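Local atomic coordinates of hypothetical UPF0270 protein PA3463 (Pseudomonas aeruginosa, PDB entry 1Y0N), a protein that is of unknown function but belongs to the UPF0270 family of small, uncharacterised proteins. Residues A[3-7]-A[8-12]; A[34-37]-A[38-42]; A[45-49]-A[50-54]; A[69-73]-A[74-78]. All blocks are in the same frame, centred on the assembly; numbering follows the deposited sequence.

Interaction 1: A[3-7]-A[8-12]; sequences MLIPH and DLLEA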
# COMPACT_ATOMS: atom_id res chain seq x y z
N MET A 3 -4.21 -8.60 -6.90
CA MET A 3 -2.83 -9.06 -6.93
C MET A 3 -1.91 -8.04 -6.24
O MET A 3 -2.25 -6.87 -6.13
CB MET A 3 -2.37 -9.26 -8.39
CG MET A 3 -1.71 -8.03 -9.02
SD MET A 3 -2.00 -7.75 -10.80
CE MET A 3 -0.38 -7.98 -11.44
N LEU A 4 -0.76 -8.50 -5.79
CA LEU A 4 0.27 -7.62 -5.27
C LEU A 4 1.07 -6.95 -6.38
O LEU A 4 1.45 -7.60 -7.34
CB LEU A 4 1.22 -8.39 -4.37
CG LEU A 4 0.68 -8.94 -3.06
CD1 LEU A 4 1.78 -9.66 -2.36
CD2 LEU A 4 0.12 -7.87 -2.19
N ILE A 5 1.35 -5.66 -6.21
CA ILE A 5 2.24 -4.93 -7.09
C ILE A 5 3.32 -4.16 -6.29
O ILE A 5 3.00 -3.42 -5.33
CB ILE A 5 1.50 -3.98 -8.07
CG1 ILE A 5 0.62 -2.96 -7.36
CG2 ILE A 5 0.61 -4.76 -9.03
CD1 ILE A 5 -0.20 -2.14 -8.36
N PRO A 6 4.60 -4.36 -6.65
CA PRO A 6 5.64 -3.70 -5.86
C PRO A 6 5.49 -2.17 -5.93
O PRO A 6 5.26 -1.63 -7.00
CB PRO A 6 6.96 -4.19 -6.51
CG PRO A 6 6.58 -4.68 -7.84
CD PRO A 6 5.17 -5.19 -7.72
N HIS A 7 5.67 -1.50 -4.79
CA HIS A 7 5.51 -0.03 -4.69
C HIS A 7 6.39 0.76 -5.68
O HIS A 7 5.96 1.80 -6.19
CB HIS A 7 5.75 0.46 -3.24
CG HIS A 7 7.15 0.19 -2.73
ND1 HIS A 7 7.53 -1.01 -2.17
CD2 HIS A 7 8.27 0.96 -2.73
CE1 HIS A 7 8.81 -0.97 -1.85
NE2 HIS A 7 9.28 0.21 -2.18
N ASP A 8 7.59 0.23 -5.94
CA ASP A 8 8.58 0.86 -6.83
C ASP A 8 8.22 0.75 -8.31
O ASP A 8 8.82 1.40 -9.16
CB ASP A 8 9.98 0.30 -6.58
CG ASP A 8 10.01 -1.21 -6.48
OD1 ASP A 8 9.62 -1.78 -5.42
OD2 ASP A 8 10.48 -1.84 -7.45
N LEU A 9 7.18 -0.02 -8.60
CA LEU A 9 6.64 -0.11 -9.95
C LEU A 9 5.61 1.01 -10.16
O LEU A 9 5.25 1.30 -11.29
CB LEU A 9 6.02 -1.49 -10.17
CG LEU A 9 5.59 -1.94 -11.57
CD1 LEU A 9 6.85 -2.13 -12.43
CD2 LEU A 9 4.76 -3.22 -11.49
N LEU A 10 5.18 1.68 -9.08
CA LEU A 10 4.08 2.64 -9.15
C LEU A 10 4.46 4.03 -9.58
O LEU A 10 5.52 4.57 -9.26
CB LEU A 10 3.24 2.72 -7.86
CG LEU A 10 2.26 1.60 -7.56
CD1 LEU A 10 1.54 1.92 -6.30
CD2 LEU A 10 1.27 1.30 -8.68
N GLU A 11 3.53 4.60 -10.32
CA GLU A 11 3.57 6.00 -10.72
C GLU A 11 3.63 6.84 -9.42
O GLU A 11 2.84 6.60 -8.49
CB GLU A 11 2.29 6.23 -11.55
CG GLU A 11 2.26 7.50 -12.36
CD GLU A 11 1.81 8.66 -11.52
OE1 GLU A 11 0.69 8.57 -10.97
OE2 GLU A 11 2.58 9.62 -11.38
N ALA A 12 4.56 7.80 -9.32
CA ALA A 12 4.82 8.44 -8.02
C ALA A 12 3.61 9.12 -7.36
O ALA A 12 3.41 9.01 -6.13
CB ALA A 12 6.03 9.40 -8.09
O HOH W 1 7.00 4.32 -7.09
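Ile-5 and Leu-10 close the tight side of this short turn, their chains crossing at about a right angle where CD1 of Ile-5 meets CD2 of Leu-10 at 3.8 Å. With CG1 of Ile-5 lodged between its own backbone N and carbonyl carbon (chi1 57°), the CD1 arm is carried forward to that methyl. Two backbone bonds draw the ends together: Leu-9 N donates to Pro-6 O, and Leu-10 N donates to His-7 O, both at 3.0 Å and both i to i+3 bonds. The turn is a single coil of 3-10 helix, which takes the chain from the edge strand 3-4 to the helix 12-24; Glu-11 stands at the N-cap of that helix, its carboxylate accepting from the backbone N of Asp-13 and Thr-14.

The opposite character appears around Asp-8 and Leu-9, both exposed. Leu-9 merely lies alongside the proline ring, its CB 4.0 Å from CG of Pro-6. Asp-8 OD1 sits over the centre of the imidazole ring of His-7, 3.7 Å above it, with carboxylate and ring planes nearly perpendicular at 81°. The ring nitrogen His-7 ND1 turns instead to a glycerol, probably from the crystallisation liquor. One water bridges the turn, donating to His-7 O and, at 2.6 Å, to Leu-10 O.

Interaction 2: A[34-37]-A[38-42]; sequences TPLD and VRVER
Arg-39 folds back over the start of its own helix and meets Thr-34, Pro-35 and Leu-36, a first-turn contact at the N-terminus of helix 36-48. Methyl CD1 of Leu-36 lies over one face of the Arg-39 guanidinium, 3.6 Å above its plane and displaced toward the rim, while Pro-35 O lies near the plane at the edge. The bond from Arg-39 NE to Thr-34 O is weak: at 3.2 Å its N-H...O angle is only 121°. A bend at chi3 (-74°) turns the end of the arginine chain back toward these residues. Two shorter apolar side chains complete the shell: CG2 of Val-38 packs 3.9 Å from CG of Pro-35, and CG2 of Val-40 comes to 4.2 Å from CG of Leu-36.

On another side the Arg-42 chain, extended from CG to NE, comes toward Thr-34 from the opposite direction, so that methyl CG2 of Thr-34 lies over one face of its guanidinium, though the exact position of that methyl is doubtful. On the inner side Leu-36 and Val-40 continue into Val-23 of helix 12-24, with Glu-20 and Leu-19 also touching, so this turn joins the two helices. Beneath these side chains, regular helical bonds fix their spacing. Pro-35, at the N-cap position, gives its carbonyl to Arg-39 N; Asp-37 O accepts from Glu-41 N, and Leu-36 O from Val-40 N at 2.8 Å.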
# COMPACT_ATOMS: atom_id res chain seq x y z
N THR A 34 0.57 13.30 15.34
CA THR A 34 1.68 13.25 14.38
C THR A 34 1.27 13.87 13.04
O THR A 34 0.21 13.56 12.53
CB THR A 34 2.07 11.78 14.15
OG1 THR A 34 2.39 11.17 15.41
CG2 THR A 34 3.22 11.66 13.21
N PRO A 35 2.09 14.76 12.46
CA PRO A 35 1.75 15.34 11.16
C PRO A 35 1.58 14.29 10.07
O PRO A 35 2.25 13.22 10.12
CB PRO A 35 2.97 16.20 10.80
CG PRO A 35 3.85 16.28 12.02
CD PRO A 35 3.36 15.29 13.03
N LEU A 36 0.76 14.61 9.07
CA LEU A 36 0.51 13.75 7.91
C LEU A 36 1.76 13.20 7.25
O LEU A 36 1.85 12.00 6.96
CB LEU A 36 -0.24 14.50 6.81
CG LEU A 36 -0.80 13.60 5.71
CD1 LEU A 36 -1.72 12.47 6.29
CD2 LEU A 36 -1.60 14.44 4.66
N ASP A 37 2.67 14.12 6.95
CA ASP A 37 3.88 13.79 6.27
C ASP A 37 4.78 12.77 7.03
O ASP A 37 5.38 11.92 6.40
CB ASP A 37 4.63 15.09 5.89
CG ASP A 37 6.10 14.89 5.78
OD1 ASP A 37 6.81 15.15 6.80
OD2 ASP A 37 6.57 14.45 4.70
N VAL A 38 4.86 12.90 8.36
CA VAL A 38 5.54 11.94 9.20
C VAL A 38 4.87 10.53 9.11
O VAL A 38 5.53 9.48 9.02
CB VAL A 38 5.56 12.43 10.67
CG1 VAL A 38 5.90 11.35 11.59
CG2 VAL A 38 6.49 13.66 10.83
N ARG A 39 3.56 10.52 9.20
CA ARG A 39 2.82 9.27 9.09
C ARG A 39 3.03 8.63 7.72
O ARG A 39 3.18 7.43 7.64
CB ARG A 39 1.34 9.54 9.38
CG ARG A 39 1.01 9.67 10.87
CD ARG A 39 -0.50 9.83 11.03
NE ARG A 39 -0.85 11.17 10.61
CZ ARG A 39 -2.05 11.61 10.25
NH1 ARG A 39 -3.11 10.81 10.20
NH2 ARG A 39 -2.19 12.88 9.91
N VAL A 40 3.07 9.45 6.66
CA VAL A 40 3.32 8.97 5.31
C VAL A 40 4.73 8.37 5.24
O VAL A 40 4.93 7.32 4.62
CB VAL A 40 3.07 10.11 4.21
CG1 VAL A 40 3.61 9.71 2.81
CG2 VAL A 40 1.53 10.46 4.09
N GLU A 41 5.72 9.05 5.84
CA GLU A 41 7.09 8.52 5.80
C GLU A 41 7.20 7.19 6.57
O GLU A 41 7.96 6.32 6.15
CB GLU A 41 8.12 9.54 6.37
CG GLU A 41 8.52 10.63 5.46
CD GLU A 41 9.33 10.13 4.24
OE1 GLU A 41 10.08 9.10 4.30
OE2 GLU A 41 9.17 10.80 3.20
N ARG A 42 6.49 7.06 7.67
CA ARG A 42 6.44 5.82 8.41
C ARG A 42 5.84 4.73 7.51
O ARG A 42 6.29 3.60 7.50
CB ARG A 42 5.59 5.90 9.66
CG ARG A 42 6.11 6.75 10.80
CD ARG A 42 5.12 6.68 11.92
NE ARG A 42 5.64 7.47 13.03
CZ ARG A 42 4.90 7.94 14.02
NH1 ARG A 42 3.59 7.70 14.03
NH2 ARG A 42 5.46 8.63 15.01

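Interaction 3: A[45-49]-A[50-54]; sequences HALRR and GEAVI
Leu-47 is the apolar hub, its CD2 touching CB of Ala-52 at 4.1 Å and CD1 of Ile-54 at 4.0 Å, where helix 36-48 ends in a Schellman motif and turns into strand 52-56. Ala-46 adds its CB against the CB of Ala-52. Leu-15 and Leu-19 of helix 12-24 and Leu-65 of strand 63-67 also pack on Leu-47, so this join belongs to the hydrophobic layer between helices and sheet.

Around that centre the backbone leaves the helix. Gly-50 has a positive phi of 65°, and the two bonds of the motif run from Gly-50 N to Leu-47 O and from Glu-51 N to Ala-46 O, the latter at 2.9 Å. Ala-46 O accepts again from Ala-52 N at 3.3 Å, on the same face of its plane. A water donates to Leu-47 O and Ala-52 O and so ties the last helical turn to the strand.

On the exposed side Arg-49 and Glu-51 run side by side. In this salt bridge the arginine grips side-on, meeting both carboxylate oxygens from above the carboxylate plane, the two planes standing 51° apart. Arg-49 NE donates to Glu-51 OE1, and Arg-49 NH2 to Glu-51 OE2 at 2.9 Å and a nearly straight 171°.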
# COMPACT_ATOMS: atom_id res chain seq x y z
N HIS A 45 8.39 3.59 4.81
CA HIS A 45 9.37 2.67 5.43
C HIS A 45 8.77 1.26 5.54
O HIS A 45 9.44 0.27 5.25
CB HIS A 45 9.74 3.17 6.81
CG HIS A 45 10.90 2.46 7.43
ND1 HIS A 45 12.15 2.46 6.87
CD2 HIS A 45 10.99 1.75 8.58
CE1 HIS A 45 12.98 1.79 7.66
NE2 HIS A 45 12.29 1.33 8.68
N ALA A 46 7.51 1.20 5.98
CA ALA A 46 6.75 -0.05 6.11
C ALA A 46 6.68 -0.74 4.73
O ALA A 46 6.86 -1.97 4.62
CB ALA A 46 5.38 0.21 6.66
N LEU A 47 6.50 0.06 3.64
CA LEU A 47 6.50 -0.52 2.26
C LEU A 47 7.88 -1.06 1.89
O LEU A 47 8.02 -2.21 1.32
CB LEU A 47 6.09 0.54 1.20
CG LEU A 47 4.61 0.92 1.11
CD1 LEU A 47 4.63 2.15 0.20
CD2 LEU A 47 3.89 -0.30 0.47
N ARG A 48 8.91 -0.26 2.22
CA ARG A 48 10.30 -0.73 2.04
C ARG A 48 10.64 -2.01 2.85
O ARG A 48 11.43 -2.86 2.38
CB ARG A 48 11.36 0.36 2.34
CG ARG A 48 11.34 1.50 1.27
CD ARG A 48 12.49 2.51 1.50
NE ARG A 48 12.46 3.11 2.84
CZ ARG A 48 12.01 4.34 3.12
NH1 ARG A 48 11.46 5.10 2.17
NH2 ARG A 48 12.09 4.80 4.37
N ARG A 49 10.09 -2.13 4.04
CA ARG A 49 10.35 -3.35 4.87
C ARG A 49 9.41 -4.55 4.49
O ARG A 49 9.48 -5.66 5.07
CB ARG A 49 10.14 -3.00 6.35
CG ARG A 49 11.18 -2.00 6.97
CD ARG A 49 10.86 -1.79 8.39
NE ARG A 49 10.71 -3.08 9.02
CZ ARG A 49 11.71 -3.84 9.51
NH1 ARG A 49 12.96 -3.37 9.57
NH2 ARG A 49 11.42 -5.05 9.96
N GLY A 50 8.54 -4.33 3.53
CA GLY A 50 7.50 -5.30 3.14
C GLY A 50 6.46 -5.59 4.18
O GLY A 50 5.74 -6.60 4.06
N GLU A 51 6.31 -4.71 5.18
CA GLU A 51 5.29 -4.89 6.22
C GLU A 51 3.94 -4.26 5.87
O GLU A 51 2.96 -4.56 6.50
CB GLU A 51 5.84 -4.40 7.58
CG GLU A 51 7.07 -5.34 7.95
CD GLU A 51 7.92 -4.86 9.16
OE1 GLU A 51 7.88 -3.62 9.48
OE2 GLU A 51 8.62 -5.74 9.77
N ALA A 52 3.94 -3.39 4.83
CA ALA A 52 2.75 -2.93 4.07
C ALA A 52 3.02 -3.33 2.64
O ALA A 52 4.17 -3.42 2.25
CB ALA A 52 2.58 -1.35 4.16
N VAL A 53 1.95 -3.65 1.92
CA VAL A 53 2.00 -4.05 0.54
C VAL A 53 0.89 -3.31 -0.22
O VAL A 53 0.04 -2.61 0.41
CB VAL A 53 1.80 -5.62 0.37
CG1 VAL A 53 2.91 -6.43 1.14
CG2 VAL A 53 0.39 -6.03 0.85
N ILE A 54 0.93 -3.43 -1.54
CA ILE A 54 -0.09 -2.83 -2.38
C ILE A 54 -0.82 -3.91 -3.14
O ILE A 54 -0.21 -4.66 -3.86
CB ILE A 54 0.50 -1.80 -3.34
CG1 ILE A 54 1.08 -0.65 -2.48
CG2 ILE A 54 -0.63 -1.27 -4.29
CD1 ILE A 54 2.10 0.09 -3.14
O HOH W 2 6.01 -3.67 0.24

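Interaction 4: A[69-73]-A[74-78]; sequences SEVPA and ELLRD
Val-71 and Pro-72 receive the two leucines of the C-terminal tail, and the segment 74-78 can be followed past them residue by residue. Glu-74 lies within the turn and sends its carboxylate away from the preceding residues, its chain bent at chi2. Leu-75 then engages both partners. Its CB is 3.7 Å from CG1 of Val-71, with the two side chains crossing at about a right angle, while its CD1 lies alongside the proline ring, 3.9 Å from CG of Pro-72. Its backbone N donates to Pro-72 O at 2.9 Å.

Leu-76 turns toward the same valine. With CG anti to the carbonyl carbon (chi1 -59°), its branch reaches across Val-71, and CD2 comes to 3.7 Å from the CG1 methyl of that residue. The CG1 methyl of Val-71 thus serves both leucines. Leu-76 N donates to Ala-73 O at 3.0 Å, and Arg-77 N gives the same oxygen a second bond at 3.2 Å. Arg-77 itself leads its guanidinium away. Asp-78 closes the chain and uses OD2 to accept from the backbone N of Leu-4, on the edge strand 3-4.

This is a tight turn in the tail beyond strand 63-67. Backbone bonds set its curvature and apolar contacts line one side, on Val-71 and Pro-72, while the charged groups of Glu-74 and Arg-77 lie outside, a division consistent with a surface turn held by three main-chain bonds together with leucine contacts to the buried Val-71.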
# COMPACT_ATOMS: atom_id res chain seq x y z
N SER A 69 -0.17 -7.92 7.50
CA SER A 69 -0.89 -8.61 8.58
C SER A 69 -2.42 -8.65 8.39
O SER A 69 -3.09 -9.54 8.91
CB SER A 69 -0.53 -8.02 9.93
OG SER A 69 -1.12 -6.73 10.12
N GLU A 70 -2.96 -7.71 7.62
CA GLU A 70 -4.40 -7.68 7.30
C GLU A 70 -4.81 -8.37 5.98
O GLU A 70 -6.00 -8.48 5.64
CB GLU A 70 -4.87 -6.22 7.43
CG GLU A 70 -4.47 -5.75 8.87
CD GLU A 70 -5.02 -4.39 9.22
OE1 GLU A 70 -5.42 -3.77 8.23
OE2 GLU A 70 -5.05 -3.98 10.44
N VAL A 71 -3.80 -8.84 5.27
CA VAL A 71 -4.00 -9.51 4.01
C VAL A 71 -4.17 -11.04 4.23
O VAL A 71 -3.35 -11.66 4.91
CB VAL A 71 -2.86 -9.19 3.00
CG1 VAL A 71 -3.16 -9.76 1.67
CG2 VAL A 71 -2.68 -7.65 2.83
N PRO A 72 -5.27 -11.63 3.66
CA PRO A 72 -5.41 -13.08 3.64
C PRO A 72 -4.24 -13.79 3.02
O PRO A 72 -3.72 -13.32 2.00
CB PRO A 72 -6.66 -13.31 2.74
CG PRO A 72 -7.52 -12.06 2.97
CD PRO A 72 -6.48 -10.93 3.13
N ALA A 73 -3.90 -14.97 3.54
CA ALA A 73 -2.72 -15.68 3.04
C ALA A 73 -2.82 -15.93 1.54
O ALA A 73 -1.81 -15.88 0.84
CB ALA A 73 -2.45 -17.01 3.82
N GLU A 74 -4.03 -16.24 1.08
CA GLU A 74 -4.31 -16.50 -0.33
C GLU A 74 -3.84 -15.35 -1.25
O GLU A 74 -3.38 -15.58 -2.33
CB GLU A 74 -5.82 -16.74 -0.50
CG GLU A 74 -6.22 -17.37 -1.87
CD GLU A 74 -5.49 -18.69 -2.13
OE1 GLU A 74 -5.43 -19.55 -1.22
OE2 GLU A 74 -4.96 -18.86 -3.24
N LEU A 75 -3.92 -14.12 -0.77
CA LEU A 75 -3.50 -12.91 -1.51
C LEU A 75 -2.02 -12.48 -1.30
O LEU A 75 -1.55 -11.51 -1.91
CB LEU A 75 -4.45 -11.76 -1.15
CG LEU A 75 -5.93 -12.10 -1.38
CD1 LEU A 75 -6.95 -11.14 -0.78
CD2 LEU A 75 -6.20 -12.32 -2.87
N LEU A 76 -1.29 -13.20 -0.44
CA LEU A 76 0.15 -12.98 -0.24
C LEU A 76 1.01 -14.06 -0.94
O LEU A 76 2.24 -13.90 -1.07
CB LEU A 76 0.51 -12.90 1.25
CG LEU A 76 -0.14 -11.84 2.11
CD1 LEU A 76 0.14 -12.18 3.55
CD2 LEU A 76 0.44 -10.46 1.77
N ARG A 77 0.33 -15.13 -1.37
CA ARG A 77 0.82 -16.17 -2.32
C ARG A 77 0.71 -15.67 -3.75
O ARG A 77 -0.40 -15.65 -4.30
CB ARG A 77 -0.04 -17.43 -2.20
CG ARG A 77 0.32 -18.31 -1.02
CD ARG A 77 1.51 -19.27 -1.32
NE ARG A 77 2.80 -18.75 -0.85
CZ ARG A 77 3.85 -19.51 -0.51
NH1 ARG A 77 3.76 -20.83 -0.55
NH2 ARG A 77 4.98 -18.94 -0.10
N ASP A 78 1.85 -15.31 -4.35
CA ASP A 78 1.86 -14.31 -5.44
C ASP A 78 3.26 -13.65 -5.54
O ASP A 78 3.52 -12.58 -4.95
CB ASP A 78 0.80 -13.22 -5.14
CG ASP A 78 0.39 -12.41 -6.39
OD1 ASP A 78 -0.34 -12.94 -7.28
OD2 ASP A 78 0.78 -11.23 -6.47

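Overall arrangement
The four contacts follow in order along a small chain of two helices and a three-stranded antiparallel sheet. Interaction 1 leads from edge strand 3-4 toward helix 12-24; interactions 2 and 3 lie at the start and the end of helix 36-48, with centres about 15 Å apart. Interaction 3 runs on into the central strand 52-56, meeting interaction 1 through the Ile-5 N to Ile-54 O bond. Interaction 4, in the tail, touches both: Asp-78 bonds to Leu-4, and Val-71 packs on Val-53. Interactions 2 and 4 are farthest apart, about 26 Å between centres. Interactions 1 and 3 thus join helix to strand, interaction 2 opens a helix, and interaction 4 brings the tail back to the sheet.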